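Local structure of metallo-beta-lactamase domain-containing protein (Thermotoga maritima, 3H3E) at residues 216-221 against 243-248; 222-227 against 248-253; 88-93 against 116-121. The protein is of unknown function but binds zinc and belongs to the metallo-beta-lactamase superfamily, consistent with a metal-dependent hydrolase. The protein carries 2 engineered substitutions. All coordinates share one frame; numbering follows the deposited sequence.

Interaction 1: 216-221 against 243-248; sequences EIEKIV and VDIFKR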
loop_
_atom_site.group_PDB
_atom_site.type_symbol
_atom_site.label_atom_id
_atom_site.label_comp_id
_atom_site.label_asym_id
_atom_site.label_seq_id
_atom_site.Cartn_x
_atom_site.Cartn_y
_atom_site.Cartn_z
ATOM N N GLU A 216 19.335 7.442 -4.294
ATOM C CA GLU A 216 18.399 6.332 -4.360
ATOM C C GLU A 216 17.037 6.822 -4.831
ATOM O O GLU A 216 16.438 6.238 -5.718
ATOM C CB GLU A 216 18.294 5.621 -3.011
ATOM C CG GLU A 216 19.514 4.767 -2.654
ATOM C CD GLU A 216 19.336 3.984 -1.352
ATOM O OE1 GLU A 216 19.157 4.617 -0.288
ATOM O OE2 GLU A 216 19.383 2.733 -1.392
ATOM N N ILE A 217 16.564 7.913 -4.254
ATOM C CA ILE A 217 15.282 8.491 -4.644
ATOM C C ILE A 217 15.202 9.023 -6.080
ATOM O O ILE A 217 14.165 8.920 -6.732
ATOM C CB ILE A 217 14.873 9.613 -3.699
ATOM C CG1 ILE A 217 14.737 9.081 -2.265
ATOM C CG2 ILE A 217 13.597 10.266 -4.201
ATOM C CD1 ILE A 217 14.784 10.171 -1.206
ATOM N N GLU A 218 16.285 9.599 -6.577
ATOM C CA GLU A 218 16.289 10.119 -7.943
ATOM C C GLU A 218 16.202 8.991 -8.962
ATOM O O GLU A 218 15.491 9.089 -9.953
ATOM C CB GLU A 218 17.532 10.970 -8.175
ATOM C CG GLU A 218 17.619 12.143 -7.215
ATOM C CD GLU A 218 18.746 13.097 -7.540
ATOM O OE1 GLU A 218 19.486 12.825 -8.511
ATOM O OE2 GLU A 218 18.883 14.117 -6.823
ATOM N N LYS A 219 16.934 7.918 -8.696
ATOM C CA LYS A 219 16.884 6.726 -9.512
ATOM C C LYS A 219 15.431 6.212 -9.609
ATOM O O LYS A 219 15.012 5.656 -10.633
ATOM C CB LYS A 219 17.787 5.668 -8.873
ATOM C CG LYS A 219 18.789 5.006 -9.811
ATOM C CD LYS A 219 18.117 4.109 -10.854
ATOM C CE LYS A 219 19.074 3.779 -12.017
ATOM N NZ LYS A 219 19.287 4.925 -12.966
ATOM N N ILE A 220 14.667 6.399 -8.533
ATOM C CA ILE A 220 13.286 5.939 -8.481
ATOM C C ILE A 220 12.398 6.857 -9.306
ATOM O O ILE A 220 11.629 6.388 -10.152
ATOM C CB ILE A 220 12.783 5.846 -7.028
ATOM C CG1 ILE A 220 13.285 4.553 -6.387
ATOM C CG2 ILE A 220 11.259 5.909 -6.951
ATOM C CD1 ILE A 220 13.123 4.528 -4.890
ATOM N N VAL A 221 12.524 8.163 -9.080
ATOM C CA VAL A 221 11.799 9.137 -9.884
ATOM C C VAL A 221 12.084 8.927 -11.365
ATOM O O VAL A 221 11.191 9.049 -12.204
ATOM C CB VAL A 221 12.188 10.552 -9.527
ATOM C CG1 VAL A 221 11.449 11.527 -10.419
ATOM C CG2 VAL A 221 11.882 10.824 -8.054
ATOM N N VAL A 243 9.396 13.488 -1.479
ATOM C CA VAL A 243 8.343 14.187 -2.200
ATOM C C VAL A 243 8.885 15.431 -2.892
ATOM O O VAL A 243 8.528 15.707 -4.039
ATOM C CB VAL A 243 7.187 14.595 -1.291
ATOM C CG1 VAL A 243 6.145 15.344 -2.095
ATOM C CG2 VAL A 243 6.570 13.369 -0.627
ATOM N N ASP A 244 9.743 16.181 -2.203
ATOM C CA ASP A 244 10.344 17.376 -2.796
ATOM C C ASP A 244 11.104 17.003 -4.058
ATOM O O ASP A 244 11.052 17.718 -5.058
ATOM C CB ASP A 244 11.277 18.098 -1.810
ATOM C CG ASP A 244 10.526 18.956 -0.794
ATOM O OD1 ASP A 244 9.279 19.060 -0.876
ATOM O OD2 ASP A 244 11.194 19.527 0.094
ATOM N N ILE A 245 11.813 15.879 -4.013
ATOM C CA ILE A 245 12.531 15.392 -5.192
ATOM C C ILE A 245 11.569 15.017 -6.323
ATOM O O ILE A 245 11.809 15.365 -7.480
ATOM C CB ILE A 245 13.444 14.200 -4.856
ATOM C CG1 ILE A 245 14.596 14.657 -3.950
ATOM C CG2 ILE A 245 13.959 13.548 -6.126
ATOM C CD1 ILE A 245 15.455 13.527 -3.422
ATOM N N PHE A 246 10.481 14.322 -5.985
ATOM C CA PHE A 246 9.417 14.044 -6.955
ATOM C C PHE A 246 8.918 15.346 -7.570
ATOM O O PHE A 246 8.824 15.458 -8.784
ATOM C CB PHE A 246 8.235 13.288 -6.323
ATOM C CG PHE A 246 8.312 11.786 -6.448
ATOM C CD1 PHE A 246 7.628 11.124 -7.453
ATOM C CD2 PHE A 246 9.037 11.029 -5.536
ATOM C CE1 PHE A 246 7.687 9.733 -7.565
ATOM C CE2 PHE A 246 9.100 9.641 -5.640
ATOM C CZ PHE A 246 8.424 8.998 -6.657
ATOM N N LYS A 247 8.598 16.336 -6.743
ATOM C CA LYS A 247 8.065 17.596 -7.269
ATOM C C LYS A 247 9.017 18.298 -8.248
ATOM O O LYS A 247 8.567 18.967 -9.182
ATOM C CB LYS A 247 7.632 18.555 -6.151
ATOM C CG LYS A 247 6.471 18.048 -5.281
ATOM C CD LYS A 247 5.634 19.204 -4.727
ATOM C CE LYS A 247 4.547 18.755 -3.738
ATOM N NZ LYS A 247 4.903 19.030 -2.304
ATOM N N ARG A 248 10.324 18.129 -8.057
ATOM C CA ARG A 248 11.295 18.850 -8.880
ATOM C C ARG A 248 11.860 18.038 -10.043
ATOM O O ARG A 248 12.533 18.595 -10.908
ATOM C CB ARG A 248 12.444 19.420 -8.028
ATOM C CG ARG A 248 13.642 18.490 -7.902
ATOM C CD ARG A 248 14.951 19.236 -7.648
ATOM N NE ARG A 248 16.057 18.302 -7.426
ATOM C CZ ARG A 248 16.639 18.084 -6.246
ATOM N NH1 ARG A 248 16.237 18.746 -5.167
ATOM N NH2 ARG A 248 17.633 17.207 -6.147
#

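Interaction 2: 222-227 against 248-253; sequences KAFNEL and REFLGK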
loop_
_atom_site.group_PDB
_atom_site.type_symbol
_atom_site.label_atom_id
_atom_site.label_comp_id
_atom_site.label_asym_id
_atom_site.label_seq_id
_atom_site.Cartn_x
_atom_site.Cartn_y
_atom_site.Cartn_z
ATOM N N LYS A 222 13.334 8.605 -11.675
ATOM C CA LYS A 222 13.744 8.297 -13.036
ATOM C C LYS A 222 12.908 7.149 -13.594
ATOM O O LYS A 222 12.465 7.217 -14.739
ATOM C CB LYS A 222 15.238 7.967 -13.077
ATOM C CG LYS A 222 15.822 7.715 -14.456
ATOM C CD LYS A 222 17.140 6.922 -14.357
ATOM C CE LYS A 222 17.839 6.720 -15.714
ATOM N NZ LYS A 222 18.779 7.843 -16.081
ATOM N N ALA A 223 12.663 6.116 -12.783
ATOM C CA ALA A 223 11.841 4.979 -13.226
ATOM C C ALA A 223 10.397 5.387 -13.484
ATOM O O ALA A 223 9.797 4.962 -14.466
ATOM C CB ALA A 223 11.885 3.830 -12.223
ATOM N N PHE A 224 9.830 6.197 -12.596
ATOM C CA PHE A 224 8.489 6.721 -12.823
ATOM C C PHE A 224 8.443 7.413 -14.184
ATOM O O PHE A 224 7.544 7.175 -14.989
ATOM C CB PHE A 224 8.100 7.702 -11.725
ATOM C CG PHE A 224 7.516 7.053 -10.485
ATOM C CD1 PHE A 224 8.322 6.418 -9.570
ATOM C CD2 PHE A 224 6.157 7.119 -10.225
ATOM C CE1 PHE A 224 7.786 5.846 -8.431
ATOM C CE2 PHE A 224 5.612 6.548 -9.083
ATOM C CZ PHE A 224 6.426 5.913 -8.185
ATOM N N ASN A 225 9.430 8.260 -14.454
ATOM C CA ASN A 225 9.479 8.963 -15.731
ATOM C C ASN A 225 9.625 8.019 -16.908
ATOM O O ASN A 225 8.858 8.083 -17.863
ATOM C CB ASN A 225 10.608 9.988 -15.733
ATOM C CG ASN A 225 10.291 11.188 -14.874
ATOM O OD1 ASN A 225 9.121 11.482 -14.605
ATOM N ND2 ASN A 225 11.324 11.891 -14.435
ATOM N N GLU A 226 10.623 7.146 -16.827
ATOM C CA GLU A 226 10.888 6.162 -17.865
ATOM C C GLU A 226 9.645 5.360 -18.227
ATOM O O GLU A 226 9.436 5.018 -19.403
ATOM C CB GLU A 226 11.973 5.189 -17.409
ATOM C CG GLU A 226 13.313 5.816 -17.104
ATOM C CD GLU A 226 14.080 6.206 -18.341
ATOM O OE1 GLU A 226 13.636 5.862 -19.461
ATOM O OE2 GLU A 226 15.135 6.859 -18.193
ATOM N N LEU A 227 8.833 5.040 -17.217
ATOM C CA LEU A 227 7.661 4.190 -17.442
ATOM C C LEU A 227 6.446 4.999 -17.860
ATOM O O LEU A 227 5.379 4.445 -18.084
ATOM C CB LEU A 227 7.340 3.334 -16.215
ATOM C CG LEU A 227 8.370 2.277 -15.753
ATOM C CD1 LEU A 227 7.940 1.649 -14.444
ATOM C CD2 LEU A 227 8.599 1.178 -16.779
ATOM N N ARG A 248 10.324 18.129 -8.057
ATOM C CA ARG A 248 11.295 18.850 -8.880
ATOM C C ARG A 248 11.860 18.038 -10.043
ATOM O O ARG A 248 12.533 18.595 -10.908
ATOM C CB ARG A 248 12.444 19.420 -8.028
ATOM C CG ARG A 248 13.642 18.490 -7.902
ATOM C CD ARG A 248 14.951 19.236 -7.648
ATOM N NE ARG A 248 16.057 18.302 -7.426
ATOM C CZ ARG A 248 16.639 18.084 -6.246
ATOM N NH1 ARG A 248 16.237 18.746 -5.167
ATOM N NH2 ARG A 248 17.633 17.207 -6.147
ATOM N N GLU A 249 11.599 16.735 -10.079
ATOM C CA GLU A 249 12.180 15.890 -11.123
ATOM C C GLU A 249 11.179 15.013 -11.873
ATOM O O GLU A 249 11.447 14.550 -12.980
ATOM C CB GLU A 249 13.300 15.038 -10.544
ATOM C CG GLU A 249 14.520 15.854 -10.168
ATOM C CD GLU A 249 15.676 14.993 -9.727
ATOM O OE1 GLU A 249 15.567 13.756 -9.859
ATOM O OE2 GLU A 249 16.690 15.550 -9.251
ATOM N N PHE A 250 10.028 14.777 -11.265
ATOM C CA PHE A 250 8.991 13.986 -11.901
ATOM C C PHE A 250 8.331 14.848 -12.966
ATOM O O PHE A 250 7.958 15.987 -12.705
ATOM C CB PHE A 250 7.980 13.510 -10.860
ATOM C CG PHE A 250 6.849 12.695 -11.426
ATOM C CD1 PHE A 250 7.090 11.496 -12.073
ATOM C CD2 PHE A 250 5.536 13.114 -11.274
ATOM C CE1 PHE A 250 6.056 10.742 -12.577
ATOM C CE2 PHE A 250 4.493 12.363 -11.776
ATOM C CZ PHE A 250 4.757 11.176 -12.431
ATOM N N LEU A 251 8.205 14.296 -14.166
ATOM C CA LEU A 251 7.685 15.013 -15.324
ATOM C C LEU A 251 6.168 15.183 -15.307
ATOM O O LEU A 251 5.613 15.951 -16.088
ATOM C CB LEU A 251 8.107 14.287 -16.597
ATOM C CG LEU A 251 9.612 14.285 -16.868
ATOM C CD1 LEU A 251 9.920 13.569 -18.143
ATOM C CD2 LEU A 251 10.139 15.696 -16.923
ATOM N N GLY A 252 5.497 14.474 -14.412
ATOM C CA GLY A 252 4.051 14.542 -14.333
ATOM C C GLY A 252 3.554 15.329 -13.135
ATOM O O GLY A 252 4.263 16.181 -12.589
ATOM N N LYS A 253 2.326 15.037 -12.729
ATOM C CA LYS A 253 1.690 15.746 -11.628
ATOM C C LYS A 253 1.862 14.990 -10.314
ATOM O O LYS A 253 1.677 13.776 -10.261
ATOM C CB LYS A 253 0.203 15.960 -11.929
ATOM C CG LYS A 253 -0.624 16.436 -10.752
ATOM C CD LYS A 253 -2.063 16.715 -11.165
ATOM C CE LYS A 253 -2.624 17.904 -10.402
ATOM N NZ LYS A 253 -1.765 19.120 -10.560
#

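Interaction 3: 88-93 against 116-121; sequences LRKEAL and GKFVIE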
loop_
_atom_site.group_PDB
_atom_site.type_symbol
_atom_site.label_atom_id
_atom_site.label_comp_id
_atom_site.label_asym_id
_atom_site.label_seq_id
_atom_site.Cartn_x
_atom_site.Cartn_y
_atom_site.Cartn_z
ATOM N N LEU A 88 -4.779 -11.656 2.216
ATOM C CA LEU A 88 -3.402 -11.507 2.639
ATOM C C LEU A 88 -2.526 -12.640 2.121
ATOM O O LEU A 88 -3.019 -13.721 1.803
ATOM C CB LEU A 88 -3.317 -11.443 4.162
ATOM C CG LEU A 88 -3.732 -12.672 4.972
ATOM C CD1 LEU A 88 -3.139 -12.596 6.354
ATOM C CD2 LEU A 88 -5.243 -12.800 5.047
ATOM N N ARG A 89 -1.225 -12.382 2.029
ATOM C CA ARG A 89 -0.259 -13.417 1.707
ATOM C C ARG A 89 0.016 -14.309 2.926
ATOM O O ARG A 89 0.114 -13.822 4.043
ATOM C CB ARG A 89 1.048 -12.804 1.216
ATOM C CG ARG A 89 0.929 -12.019 -0.064
ATOM C CD ARG A 89 2.186 -12.126 -0.926
ATOM N NE ARG A 89 1.960 -13.010 -2.064
ATOM C CZ ARG A 89 2.688 -14.083 -2.329
ATOM N NH1 ARG A 89 3.715 -14.410 -1.558
ATOM N NH2 ARG A 89 2.397 -14.821 -3.379
ATOM N N LYS A 90 0.155 -15.614 2.701
ATOM C CA LYS A 90 0.442 -16.534 3.794
ATOM C C LYS A 90 1.525 -15.989 4.710
ATOM O O LYS A 90 1.443 -16.131 5.921
ATOM C CB LYS A 90 0.827 -17.928 3.280
ATOM C CG LYS A 90 -0.358 -18.783 2.833
ATOM C CD LYS A 90 0.059 -20.225 2.525
ATOM C CE LYS A 90 -1.077 -21.235 2.789
ATOM N NZ LYS A 90 -1.521 -21.323 4.230
ATOM N N GLU A 91 2.531 -15.339 4.143
ATOM C CA GLU A 91 3.681 -14.923 4.945
ATOM C C GLU A 91 3.451 -13.627 5.736
ATOM O O GLU A 91 4.279 -13.221 6.544
ATOM C CB GLU A 91 4.972 -14.887 4.100
ATOM C CG GLU A 91 4.803 -14.383 2.689
ATOM C CD GLU A 91 4.411 -15.465 1.697
ATOM O OE1 GLU A 91 5.302 -16.185 1.221
ATOM O OE2 GLU A 91 3.214 -15.560 1.353
ATOM N N ALA A 92 2.308 -12.991 5.520
ATOM C CA ALA A 92 1.903 -11.891 6.384
ATOM C C ALA A 92 1.702 -12.357 7.826
ATOM O O ALA A 92 1.669 -11.557 8.742
ATOM C CB ALA A 92 0.639 -11.263 5.862
ATOM N N LEU A 93 1.556 -13.659 8.029
ATOM C CA LEU A 93 1.297 -14.190 9.366
ATOM C C LEU A 93 2.535 -14.208 10.254
ATOM O O LEU A 93 2.413 -14.163 11.470
ATOM C CB LEU A 93 0.724 -15.606 9.282
ATOM C CG LEU A 93 -0.588 -15.762 8.520
ATOM C CD1 LEU A 93 -0.904 -17.227 8.409
ATOM C CD2 LEU A 93 -1.721 -15.021 9.191
ATOM N N GLY A 116 -10.035 -15.264 6.254
ATOM C CA GLY A 116 -8.812 -15.093 5.491
ATOM C C GLY A 116 -8.919 -15.657 4.091
ATOM O O GLY A 116 -9.435 -16.757 3.886
ATOM N N LYS A 117 -8.465 -14.880 3.117
ATOM C CA LYS A 117 -8.298 -15.378 1.765
ATOM C C LYS A 117 -6.821 -15.266 1.466
ATOM O O LYS A 117 -6.284 -14.166 1.331
ATOM C CB LYS A 117 -9.114 -14.552 0.779
ATOM C CG LYS A 117 -8.746 -14.780 -0.676
ATOM C CD LYS A 117 -9.514 -15.936 -1.271
ATOM C CE LYS A 117 -9.557 -15.865 -2.786
ATOM N NZ LYS A 117 -10.730 -16.642 -3.300
ATOM N N PHE A 118 -6.155 -16.406 1.404
ATOM C CA PHE A 118 -4.703 -16.426 1.266
ATOM C C PHE A 118 -4.236 -16.358 -0.175
ATOM O O PHE A 118 -4.672 -17.137 -1.030
ATOM C CB PHE A 118 -4.109 -17.620 2.008
ATOM C CG PHE A 118 -4.187 -17.473 3.489
ATOM C CD1 PHE A 118 -5.179 -18.108 4.209
ATOM C CD2 PHE A 118 -3.302 -16.633 4.159
ATOM C CE1 PHE A 118 -5.268 -17.938 5.586
ATOM C CE2 PHE A 118 -3.377 -16.462 5.521
ATOM C CZ PHE A 118 -4.361 -17.114 6.240
ATOM N N VAL A 119 -3.361 -15.391 -0.434
ATOM C CA VAL A 119 -2.907 -15.101 -1.780
ATOM C C VAL A 119 -1.557 -15.773 -1.992
ATOM O O VAL A 119 -0.608 -15.504 -1.261
ATOM C CB VAL A 119 -2.854 -13.577 -1.988
ATOM C CG1 VAL A 119 -2.232 -13.217 -3.311
ATOM C CG2 VAL A 119 -4.255 -13.013 -1.905
ATOM N N ILE A 120 -1.491 -16.684 -2.965
ATOM C CA ILE A 120 -0.280 -17.467 -3.230
ATOM C C ILE A 120 0.381 -17.141 -4.563
ATOM O O ILE A 120 1.601 -17.122 -4.667
ATOM C CB ILE A 120 -0.592 -18.944 -3.310
ATOM C CG1 ILE A 120 -1.862 -19.275 -2.536
ATOM C CG2 ILE A 120 0.600 -19.761 -2.836
ATOM C CD1 ILE A 120 -2.446 -20.606 -2.956
ATOM N N GLU A 121 -0.432 -16.903 -5.585
ATOM C CA GLU A 121 0.054 -16.611 -6.929
ATOM C C GLU A 121 0.861 -15.308 -7.041
ATOM O O GLU A 121 0.791 -14.450 -6.164
ATOM C CB GLU A 121 -1.129 -16.550 -7.896
ATOM C CG GLU A 121 -2.199 -17.600 -7.667
ATOM C CD GLU A 121 -1.655 -19.001 -7.760
ATOM O OE1 GLU A 121 -0.453 -19.141 -8.071
ATOM O OE2 GLU A 121 -2.422 -19.961 -7.519
HETATM O O HOH W 1 1.141 -16.632 0.306
#

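Interaction 1: 216-221 against 243-248
Ile245, Phe246 and Val221 carry most of the contact between segments 216-221 and 243-248, on helices 214-226 and 240-249; the axes of the two segments approach to 9.8 Å and run in roughly the same direction, crossing at -42°. Ile245 points at the other helix and pushes both its branches against Ile217. Its CG2, anti to the backbone N, meets Ile217 CG2 at 3.8 Å, and CD1, at the end of the other branch, reaches the same methyl; the two side chains cross obliquely. Val221 CG2, anti to its own carbonyl carbon, is shared between neighbours. It touches Ile245 CG2 at 3.9 Å and sits over the centre of the Phe246 ring, 3.9 Å from the centroid and 13° off the normal, a CH-pi contact. Ile220 CG2 approaches Phe246 CZ obliquely, and beyond the contact Phe224 packs edge-to-face with the Phe246 ring. At the outer margin Glu218, extended beyond CG, lays its CG against Ile245 CG2 and brings OE2 to Arg248 NH2 at 3.4 Å. The carboxylate oxygen comes in at the guanidinium edge, but the two planes stand 85° apart and the salt bridge is long and weak. No hydrogen bond crosses between the segments. Aliphatic and aromatic packing therefore holds the pair, and the charged groups probably add only a modest electrostatic term at its periphery.

Interaction 2: 222-227 against 248-253
The backbones come closest at Asn225 and Leu251, 6.3 Å between their CA atoms, where helix 214-226 nears its C-terminal end and the chain leaves helical angles at Phe250. Asn225 has the largest share of the contact. With CG anti to its carbonyl carbon, its amide reaches across, and OD1 accepts from Leu251 N at 3.0 Å in an almost straight bond (176°). Its ND2 donates to Glu249 O, also 3.0 Å away and close to the amide plane. In both bonds the donor stands above the plane of the accepting carbonyl. The amide thus brackets Phe250 through the O before it and the N after it, the pattern by which one residue grips its partner in a parallel sheet. The two bonds tie helix 214-226 to the turn that leads from helix 240-249 into 253-254, the edge strand of a mixed sheet in the metallo-beta-lactamase fold. The Phe250 ring lies nearly parallel to the Asn225 amide, 8° between planes, and Gly252 N sits over one face toward the rim. Phe224 CB lies 3.8 Å from Phe250 CE1, and both phenylalanines touch Val232 of strand 231-235. The Leu251 side chain crosses that of Asn225 at about a right angle, CG to CG 3.7 Å.

Interaction 3: 88-93 against 116-121
The Phe118 ring carries the Lys90 ammonium over one face, a distant cation-pi contact with NZ 4.9 Å from the centroid and 16° off the normal, while Arg89 C lies at its edge. Arg89 turns one guanidinium face to Val119 O, toward the rim, and its edge to Ile120 O and Glu121 O. These groups flank a parallel strand pair, 85-89 with 115-119, at the margin of a mixed sheet of the metallo-beta-lactamase fold; helix 107-113, which precedes the outer strand, covers Leu88 and Leu93 with Trp107. Two backbone hydrogen bonds join the segments: Leu88 N gives to Lys117 O at 3.1 Å, in the carbonyl plane, and Val119 N gives to Leu88 O at 2.8 Å. Leu88 and Phe118 leave the same face of the sheet side by side, and Leu88 CG meets Phe118 CE2 at 3.8 Å, although its chi1 of 65° puts CG in the crowded position between backbone N and carbonyl carbon. Leu93 CD1 reaches that same CE2, its side chain crossing Phe118 at about a right angle. Bent at chi2 and chi3, Arg89 sends NH2 to Glu121 O in a 3.2 Å hydrogen bond, while NH1 pairs with Glu91 OE2 and also bonds Glu161 O. One water accepts from Lys90 N and donates to both Glu91 OE2 and Val119 O, the last 2.6 Å from the water oxygen.

In the fold
Interaction 3 comes first along the chain, complete before either of the others begins, and the segments of interactions 1 and 2 then alternate. Those two form one continuous interface along helices 214-226 and 240-249, with centres about 8 Å apart and Arg248 in common; Val221 of the first lies against Phe250 of the second. Interaction 3 lies about 32 Å away, centre to centre, on the opposite side of the chain's centre. It joins edge strand 115-119 to the mixed sheet containing strands 13-19 and 85-89, whereas the helix pair is linked through strand 231-235 of the other mixed sheet. The contacts thus belong to both halves of the fold, whose zinc ligands are His69, His71 and His182.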